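Local coordinates for protein PrgB (PDB 6EVU) that promotes aggregation, biofilm formation and conjugation through DNA binding and compaction, and is represented by its adhesin domain, at residues E134-P139 against D168-L173; G143-V148 against A157-N162; L197-S202 against D258-G263. All blocks are in the same frame, centred on the assembly; numbering follows the deposited sequence.

Contact 1 of 3, residues E134-P139 against D168-L173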
loop_
_atom_site.group_PDB
_atom_site.type_symbol
_atom_site.label_atom_id
_atom_site.label_comp_id
_atom_site.label_asym_id
_atom_site.label_seq_id
_atom_site.Cartn_x
_atom_site.Cartn_y
_atom_site.Cartn_z
ATOM N N GLU A 134 11.362 1.033 -0.825
ATOM C CA GLU A 134 12.275 1.905 -1.525
ATOM C C GLU A 134 11.476 3.029 -2.141
ATOM O O GLU A 134 10.599 2.783 -2.974
ATOM C CB GLU A 134 13.081 1.142 -2.587
ATOM C CG GLU A 134 14.151 2.033 -3.133
ATOM C CD GLU A 134 15.167 1.315 -3.995
ATOM O OE1 GLU A 134 15.216 0.039 -4.044
ATOM O OE2 GLU A 134 15.957 2.070 -4.647
ATOM N N LEU A 135 11.820 4.265 -1.772
ATOM C CA LEU A 135 11.250 5.430 -2.438
ATOM C C LEU A 135 11.462 5.357 -3.949
ATOM O O LEU A 135 12.572 5.087 -4.444
ATOM C CB LEU A 135 11.863 6.727 -1.876
ATOM C CG LEU A 135 11.354 8.092 -2.388
ATOM C CD1 LEU A 135 11.625 9.120 -1.279
ATOM C CD2 LEU A 135 12.102 8.586 -3.705
ATOM N N GLN A 136 10.377 5.661 -4.680
ATOM C CA GLN A 136 10.416 5.862 -6.121
ATOM C C GLN A 136 9.977 7.246 -6.600
ATOM O O GLN A 136 10.532 7.745 -7.599
ATOM C CB GLN A 136 9.565 4.783 -6.798
ATOM C CG GLN A 136 10.238 3.418 -6.603
ATOM C CD GLN A 136 9.544 2.367 -7.411
ATOM O OE1 GLN A 136 8.353 2.202 -7.276
ATOM N NE2 GLN A 136 10.289 1.659 -8.260
ATOM N N SER A 137 9.025 7.891 -5.921
ATOM C CA SER A 137 8.603 9.230 -6.316
ATOM C C SER A 137 8.161 9.972 -5.051
ATOM O O SER A 137 7.571 9.380 -4.143
ATOM C CB SER A 137 7.452 9.198 -7.344
ATOM O OG SER A 137 7.134 10.496 -7.851
ATOM N N SER A 138 8.484 11.272 -5.016
ATOM C CA SER A 138 8.062 12.103 -3.887
ATOM C C SER A 138 7.801 13.511 -4.367
ATOM O O SER A 138 8.634 14.058 -5.097
ATOM C CB SER A 138 9.108 12.159 -2.762
ATOM O OG SER A 138 8.923 13.312 -1.910
ATOM N N PRO A 139 6.712 14.146 -3.925
ATOM C CA PRO A 139 6.447 15.556 -4.275
ATOM C C PRO A 139 7.004 16.607 -3.321
ATOM O O PRO A 139 6.628 17.788 -3.454
ATOM C CB PRO A 139 4.913 15.616 -4.239
ATOM C CG PRO A 139 4.614 14.735 -3.019
ATOM C CD PRO A 139 5.599 13.534 -3.170
ATOM N N ASP A 168 3.940 12.121 -8.254
ATOM C CA ASP A 168 3.367 11.050 -7.440
ATOM C C ASP A 168 4.128 10.851 -6.130
ATOM O O ASP A 168 5.326 11.118 -6.024
ATOM C CB ASP A 168 3.407 9.708 -8.208
ATOM C CG ASP A 168 2.426 9.645 -9.380
ATOM O OD1 ASP A 168 1.644 10.599 -9.560
ATOM O OD2 ASP A 168 2.465 8.620 -10.116
ATOM N N VAL A 169 3.408 10.394 -5.120
ATOM C CA VAL A 169 4.007 9.582 -4.068
ATOM C C VAL A 169 4.107 8.170 -4.626
ATOM O O VAL A 169 3.113 7.649 -5.118
ATOM C CB VAL A 169 3.154 9.630 -2.797
ATOM C CG1 VAL A 169 3.684 8.715 -1.713
ATOM C CG2 VAL A 169 3.110 11.077 -2.269
ATOM N N LYS A 170 5.288 7.541 -4.552
ATOM C CA LYS A 170 5.385 6.137 -4.980
ATOM C C LYS A 170 6.507 5.411 -4.249
ATOM O O LYS A 170 7.604 5.950 -4.103
ATOM C CB LYS A 170 5.552 6.019 -6.508
ATOM C CG LYS A 170 5.340 4.546 -6.965
ATOM C CD LYS A 170 5.286 4.410 -8.469
ATOM C CE LYS A 170 6.660 4.420 -9.104
ATOM N NZ LYS A 170 6.580 4.214 -10.632
ATOM N N THR A 171 6.216 4.194 -3.771
ATOM C CA THR A 171 7.104 3.372 -2.970
ATOM C C THR A 171 7.082 1.959 -3.534
ATOM O O THR A 171 5.992 1.397 -3.745
ATOM C CB THR A 171 6.669 3.325 -1.493
ATOM O OG1 THR A 171 6.550 4.685 -0.986
ATOM C CG2 THR A 171 7.674 2.564 -0.665
ATOM N N ARG A 172 8.264 1.369 -3.708
ATOM C CA ARG A 172 8.375 -0.052 -4.062
ATOM C C ARG A 172 8.420 -0.870 -2.780
ATOM O O ARG A 172 9.100 -0.511 -1.797
ATOM C CB ARG A 172 9.641 -0.327 -4.912
ATOM C CG ARG A 172 9.686 -1.840 -5.337
ATOM C CD ARG A 172 10.547 -1.990 -6.572
ATOM N NE ARG A 172 11.896 -1.590 -6.246
ATOM C CZ ARG A 172 12.833 -1.260 -7.132
ATOM N NH1 ARG A 172 12.576 -1.260 -8.446
ATOM N NH2 ARG A 172 14.038 -0.917 -6.684
ATOM N N LEU A 173 7.646 -1.967 -2.761
ATOM C CA LEU A 173 7.639 -2.904 -1.645
ATOM C C LEU A 173 7.985 -4.293 -2.175
ATOM O O LEU A 173 7.311 -4.798 -3.096
ATOM C CB LEU A 173 6.269 -2.931 -0.921
ATOM C CG LEU A 173 6.062 -4.018 0.142
ATOM C CD1 LEU A 173 7.124 -3.920 1.271
ATOM C CD2 LEU A 173 4.710 -3.797 0.746
HETATM O O HOH W 1 13.676 -2.056 -3.629
HETATM O O HOH W 2 10.085 -1.105 -9.646
HETATM O O HOH W 3 5.716 11.527 -10.539
#
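S137 and K170 pair as antiparallel strand neighbours, and K170 O is the key acceptor. K170 O takes the amide protons of both Q136 N (2.8 Å) and S137 N (3.0 Å), which arrive from the same face of its carbonyl plane; two residues facing one is the classic beta bulge. K170 N returns a bond to S137 O, while E134 and R172 form a regular two-bond pair. S137 OG, anti to the backbone N (chi1 -173°), hydrogen-bonds D168 O at 2.6 Å; K167 NZ also bonds this OG, and a water joins it to D168 N.

On the face carrying E134 and R172, the two side chains run side by side. R172 NH2 gives a salt bridge to E134 OE1 (3.0 Å); the oxygen lies near the guanidinium plane but is itself met from above the carboxylate plane. One water links OE1 to R172 NE. Q136 NE2 sits over one face of the R172 guanidinium, 3.7 Å from R172 NH1, the two planes tilted 49° apart; a second water joins these nitrogens, and Q136 OE1 is satisfied by S283. K170 NZ reaches D216, and the D168 carboxylate meets K238 and T287.

Strand 169-179 is an inner strand of the large antiparallel sheet, bonded to strand 124-137 on one edge and strand 280-287 on the other, while L145 packs against L135, V169 and T171.

Contact 2 of 3, residues G143-V148 against A157-N162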
loop_
_atom_site.group_PDB
_atom_site.type_symbol
_atom_site.label_atom_id
_atom_site.label_comp_id
_atom_site.label_asym_id
_atom_site.label_seq_id
_atom_site.Cartn_x
_atom_site.Cartn_y
_atom_site.Cartn_z
ATOM N N GLY A 143 12.428 15.748 -1.842
ATOM C CA GLY A 143 12.336 14.473 -2.537
ATOM C C GLY A 143 12.416 13.249 -1.643
ATOM O O GLY A 143 12.814 12.164 -2.113
ATOM N N THR A 144 11.967 13.366 -0.393
ATOM C CA THR A 144 11.973 12.260 0.551
ATOM C C THR A 144 10.544 11.868 0.872
ATOM O O THR A 144 9.588 12.592 0.567
ATOM C CB THR A 144 12.684 12.630 1.864
ATOM O OG1 THR A 144 12.040 13.756 2.455
ATOM C CG2 THR A 144 14.167 12.992 1.571
ATOM N N LEU A 145 10.400 10.731 1.543
ATOM C CA LEU A 145 9.103 10.350 2.102
ATOM C C LEU A 145 9.295 10.012 3.564
ATOM O O LEU A 145 10.382 9.592 3.987
ATOM C CB LEU A 145 8.471 9.112 1.400
ATOM C CG LEU A 145 8.066 9.346 -0.042
ATOM C CD1 LEU A 145 7.839 7.958 -0.657
ATOM C CD2 LEU A 145 6.954 10.311 -0.292
ATOM N N ASN A 146 8.217 10.186 4.357
ATOM C CA ASN A 146 8.229 9.748 5.732
ATOM C C ASN A 146 7.435 8.451 5.820
ATOM O O ASN A 146 6.433 8.285 5.138
ATOM C CB ASN A 146 7.600 10.797 6.639
ATOM C CG ASN A 146 8.114 12.201 6.353
ATOM O OD1 ASN A 146 9.315 12.402 6.182
ATOM N ND2 ASN A 146 7.192 13.190 6.289
ATOM N N ALA A 147 7.860 7.581 6.729
ATOM C CA ALA A 147 7.190 6.310 6.909
ATOM C C ALA A 147 7.019 6.064 8.385
ATOM O O ALA A 147 7.906 6.359 9.197
ATOM C CB ALA A 147 7.976 5.159 6.288
ATOM N N VAL A 148 5.890 5.460 8.737
ATOM C CA VAL A 148 5.748 4.867 10.047
ATOM C C VAL A 148 5.440 3.405 9.785
ATOM O O VAL A 148 4.427 3.087 9.142
ATOM C CB VAL A 148 4.676 5.533 10.909
ATOM C CG1 VAL A 148 4.636 4.867 12.252
ATOM C CG2 VAL A 148 5.011 7.047 11.150
ATOM N N ALA A 157 2.284 -0.155 6.933
ATOM C CA ALA A 157 3.017 1.096 6.729
ATOM C C ALA A 157 2.079 2.274 6.522
ATOM O O ALA A 157 1.068 2.158 5.832
ATOM C CB ALA A 157 3.929 1.010 5.513
ATOM N N PHE A 158 2.485 3.438 7.024
ATOM C CA PHE A 158 1.879 4.714 6.646
ATOM C C PHE A 158 2.972 5.544 6.027
ATOM O O PHE A 158 4.054 5.642 6.605
ATOM C CB PHE A 158 1.304 5.438 7.870
ATOM C CG PHE A 158 0.141 4.716 8.527
ATOM C CD1 PHE A 158 0.388 3.621 9.343
ATOM C CD2 PHE A 158 -1.195 5.150 8.357
ATOM C CE1 PHE A 158 -0.702 2.943 10.003
ATOM C CE2 PHE A 158 -2.279 4.446 8.977
ATOM C CZ PHE A 158 -2.017 3.369 9.782
ATOM N N ILE A 159 2.736 6.101 4.836
ATOM C CA ILE A 159 3.814 6.773 4.107
ATOM C C ILE A 159 3.308 8.110 3.600
ATOM O O ILE A 159 2.203 8.211 3.043
ATOM C CB ILE A 159 4.332 5.866 2.952
ATOM C CG1 ILE A 159 5.096 4.642 3.580
ATOM C CG2 ILE A 159 5.247 6.666 1.922
ATOM C CD1 ILE A 159 5.535 3.607 2.645
ATOM N N GLY A 160 4.155 9.143 3.693
ATOM C CA GLY A 160 3.693 10.419 3.153
ATOM C C GLY A 160 4.756 11.491 3.291
ATOM O O GLY A 160 5.788 11.288 3.941
ATOM N N THR A 161 4.463 12.651 2.695
ATOM C CA THR A 161 5.341 13.819 2.793
ATOM C C THR A 161 4.535 15.059 2.402
ATOM O O THR A 161 3.355 14.980 2.092
ATOM C CB THR A 161 6.596 13.633 1.924
ATOM O OG1 THR A 161 7.521 14.712 2.242
ATOM C CG2 THR A 161 6.251 13.745 0.444
ATOM N N ASN A 162 5.181 16.200 2.444
ATOM C CA ASN A 162 4.609 17.466 2.010
ATOM C C ASN A 162 4.476 17.495 0.494
ATOM O O ASN A 162 5.402 17.099 -0.215
ATOM C CB ASN A 162 5.599 18.558 2.471
ATOM C CG ASN A 162 5.144 19.919 2.191
ATOM O OD1 ASN A 162 3.976 20.268 2.375
ATOM N ND2 ASN A 162 6.087 20.753 1.810
HETATM O O HOH W 4 9.679 14.051 4.042
#
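N146 and G160 form one end of a ladder of backbone bonds in which the hairpin strands 145-150 and 157-160 run antiparallel. N146 N donates to G160 O at 2.7 Å and G160 N answers to N146 O; two residues on, V148 and F158 repeat the exchange. Between these hydrogen-bonded pairs sits the non-hydrogen-bonded pair A147 and I159, whose CA atoms approach to 4.4 Å. CA-H...O contacts fill the intervals: I159 CA lies 3.2 Å from N146 O, and A147 CA is equally near F158 O.

Apolar contacts gather on the face of A147 and I159. I159 CG2, anti to the backbone N, meets L145 CD1 at 3.9 Å, and I159 CG1 rests near A147 CB. The other methyl of L145, CD2, touches T161 CG2 at 3.6 Å, the two side chains crossing at about a right angle.

Polar side chains meet around T144, N146 and T161. A single water is held by T144 OG1, N146 OD1 and T161 OG1, and it donates to N146 OD1 at 2.7 Å. This ties three side chains together at the open end of the hairpin. The amide nitrogen of N146 is engaged elsewhere, by the carbonyls of L72 and K74, while T144 OG1 also bonds S142.

The hairpin lies inside the smaller antiparallel sheet, with strand 99-104 bonded beyond strand 145-150 and strand 299-302 beyond strand 157-160. F158 stacks with W301 and packs against helix 68-72; I159 turns to the other side of the sheet, a face it shares with L145, and reaches T171 of strand 169-179.

Contact 3 of 3, residues L197-S202 against D258-G263. With TRS (2-amino-2-hydroxymethyl-propane-1,3-diol), chain C.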
loop_
_atom_site.group_PDB
_atom_site.type_symbol
_atom_site.label_atom_id
_atom_site.label_comp_id
_atom_site.label_asym_id
_atom_site.label_seq_id
_atom_site.Cartn_x
_atom_site.Cartn_y
_atom_site.Cartn_z
ATOM N N LEU A 197 -4.898 -5.982 -2.856
ATOM C CA LEU A 197 -4.557 -4.589 -3.110
ATOM C C LEU A 197 -5.893 -3.931 -2.821
ATOM O O LEU A 197 -6.830 -4.033 -3.629
ATOM C CB LEU A 197 -4.073 -4.350 -4.537
ATOM C CG LEU A 197 -2.909 -5.303 -4.833
ATOM C CD1 LEU A 197 -2.734 -5.502 -6.300
ATOM C CD2 LEU A 197 -1.681 -4.770 -4.155
ATOM N N SER A 198 -6.011 -3.325 -1.648
ATOM C CA SER A 198 -7.288 -2.872 -1.130
ATOM C C SER A 198 -7.284 -1.383 -0.849
ATOM O O SER A 198 -6.243 -0.714 -0.911
ATOM C CB SER A 198 -7.662 -3.628 0.151
ATOM O OG SER A 198 -7.933 -4.981 -0.191
ATOM N N SER A 199 -8.493 -0.896 -0.573
ATOM C CA SER A 199 -8.694 0.452 -0.083
ATOM C C SER A 199 -8.035 1.470 -1.016
ATOM O O SER A 199 -7.296 2.386 -0.587
ATOM C CB SER A 199 -8.153 0.557 1.343
ATOM O OG SER A 199 -8.627 1.708 2.002
ATOM N N LEU A 200 -8.185 1.289 -2.331
ATOM C CA LEU A 200 -7.533 2.246 -3.240
ATOM C C LEU A 200 -8.580 3.295 -3.599
ATOM O O LEU A 200 -9.259 3.214 -4.627
ATOM C CB LEU A 200 -6.924 1.574 -4.472
ATOM C CG LEU A 200 -5.874 0.504 -4.144
ATOM C CD1 LEU A 200 -5.462 -0.271 -5.392
ATOM C CD2 LEU A 200 -4.669 1.204 -3.500
ATOM N N ASN A 201 -8.749 4.260 -2.697
ATOM C CA ASN A 201 -9.762 5.286 -2.882
ATOM C C ASN A 201 -9.294 6.327 -3.903
ATOM O O ASN A 201 -8.100 6.507 -4.157
ATOM C CB ASN A 201 -10.069 6.021 -1.578
ATOM C CG ASN A 201 -8.823 6.712 -0.985
ATOM O OD1 ASN A 201 -7.869 6.046 -0.595
ATOM N ND2 ASN A 201 -8.817 8.040 -0.972
ATOM N N SER A 202 -10.258 7.062 -4.444
ATOM C CA SER A 202 -9.981 8.060 -5.462
ATOM C C SER A 202 -11.022 9.164 -5.407
ATOM O O SER A 202 -12.223 8.900 -5.254
ATOM C CB SER A 202 -9.972 7.457 -6.860
ATOM O OG SER A 202 -9.785 8.491 -7.803
ATOM N N ASP A 258 -19.408 4.850 1.681
ATOM C CA ASP A 258 -20.229 3.810 1.063
ATOM C C ASP A 258 -19.487 2.507 0.798
ATOM O O ASP A 258 -20.143 1.530 0.420
ATOM C CB ASP A 258 -20.814 4.265 -0.280
ATOM C CG ASP A 258 -21.825 5.353 -0.151
ATOM O OD1 ASP A 258 -22.709 5.278 0.738
ATOM O OD2 ASP A 258 -21.762 6.270 -0.995
ATOM N N TRP A 259 -18.152 2.465 0.937
ATOM C CA TRP A 259 -17.402 1.260 0.575
ATOM C C TRP A 259 -16.066 1.128 1.316
ATOM O O TRP A 259 -15.643 0.011 1.619
ATOM C CB TRP A 259 -17.154 1.253 -0.948
ATOM C CG TRP A 259 -16.316 2.397 -1.384
ATOM C CD1 TRP A 259 -16.723 3.656 -1.709
ATOM C CD2 TRP A 259 -14.892 2.395 -1.488
ATOM N NE1 TRP A 259 -15.625 4.442 -2.032
ATOM C CE2 TRP A 259 -14.494 3.680 -1.900
ATOM C CE3 TRP A 259 -13.928 1.417 -1.297
ATOM C CZ2 TRP A 259 -13.151 4.026 -2.094
ATOM C CZ3 TRP A 259 -12.563 1.766 -1.476
ATOM C CH2 TRP A 259 -12.205 3.054 -1.882
ATOM N N ASP A 260 -15.401 2.255 1.612
ATOM C CA ASP A 260 -13.979 2.251 2.017
ATOM C C ASP A 260 -13.880 2.025 3.523
ATOM O O ASP A 260 -13.641 2.923 4.329
ATOM C CB ASP A 260 -13.287 3.535 1.600
ATOM C CG ASP A 260 -11.751 3.442 1.747
ATOM O OD1 ASP A 260 -11.243 2.349 2.135
ATOM O OD2 ASP A 260 -11.075 4.451 1.447
ATOM N N ALA A 261 -14.120 0.786 3.891
ATOM C CA ALA A 261 -13.930 0.339 5.252
ATOM C C ALA A 261 -13.518 -1.114 5.144
ATOM O O ALA A 261 -13.974 -1.827 4.248
ATOM C CB ALA A 261 -15.196 0.496 6.092
ATOM N N VAL A 262 -12.612 -1.531 6.013
ATOM C CA VAL A 262 -12.255 -2.934 6.062
ATOM C C VAL A 262 -13.465 -3.736 6.503
ATOM O O VAL A 262 -14.120 -3.409 7.502
ATOM C CB VAL A 262 -11.067 -3.152 7.003
ATOM C CG1 VAL A 262 -10.887 -4.634 7.224
ATOM C CG2 VAL A 262 -9.828 -2.545 6.403
ATOM N N GLY A 263 -13.774 -4.788 5.753
ATOM C CA GLY A 263 -14.932 -5.587 6.035
ATOM C C GLY A 263 -16.205 -5.149 5.349
ATOM O O GLY A 263 -17.237 -5.787 5.553
HETATM C C TRS C . -6.968 4.835 2.756
HETATM C C1 TRS C . -8.445 5.040 3.202
HETATM C C2 TRS C . -6.269 3.759 3.595
HETATM C C3 TRS C . -6.192 6.174 2.855
HETATM N N TRS C . -7.028 4.340 1.392
HETATM O O1 TRS C . -8.974 5.905 2.200
HETATM O O2 TRS C . -7.010 2.567 3.614
HETATM O O3 TRS C . -4.791 5.839 2.698
#
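S199 has OG anti to its backbone N (chi1 -164°), D260 has CG likewise anti (chi1 -168°), and the two groups meet across the loops. S199 OG donates to D260 OD1 at 2.7 Å, meeting the syn lone pair of that oxygen. The second oxygen, D260 OD2, accepts from N256 ND2 and from O1 of a bound Tris molecule (2.7 Å), probably from the crystallisation liquor.

Tris bridges the two loops. Its N donates to N201 OD1 at 2.8 Å and, less closely, to S199 OG; E212 and W301 hold it as well. The site thus accepts a small polyol, though nothing here identifies a natural ligand.

W259 supplies the nonpolar side. Its CH2 corner approaches N201 CA at 3.5 Å, so the backbone of 199-201 runs past the edge of the indole, while D260 CB sits over one face toward the rim. NE1 is bonded to I245 O.

Both segments are irregular, with inverse gamma turns centred on L200 and D260: 197-202 leaves strand 193-197 and passes beside strand 211-215, where N201 bonds E212 through the backbone, and 258-263 belongs to the long loop that precedes strand 272-276.

Contacts 1 and 2 are neighbours, their centres 9 Å apart, and contact 2 is nested within the loop that contact 1 closes: strand 124-137 leads into hairpin 145-150/157-160, and the chain then returns as strand 169-179. Contact 1 belongs to the large antiparallel sheet and contact 2 to the smaller one, so the pair marks where the two sheets face each other; S138 OG to T144 O, a probable hydrogen bond, joins them directly. Contact 3 follows later in the chain, its centre 21 Å from that of contact 1 and 20 Å from that of contact 2. All lie in the glucan-binding protein C family region. W301, stacked on F158 and bonded to Tris, connects contact 2 with the Tris site through strand 299-302.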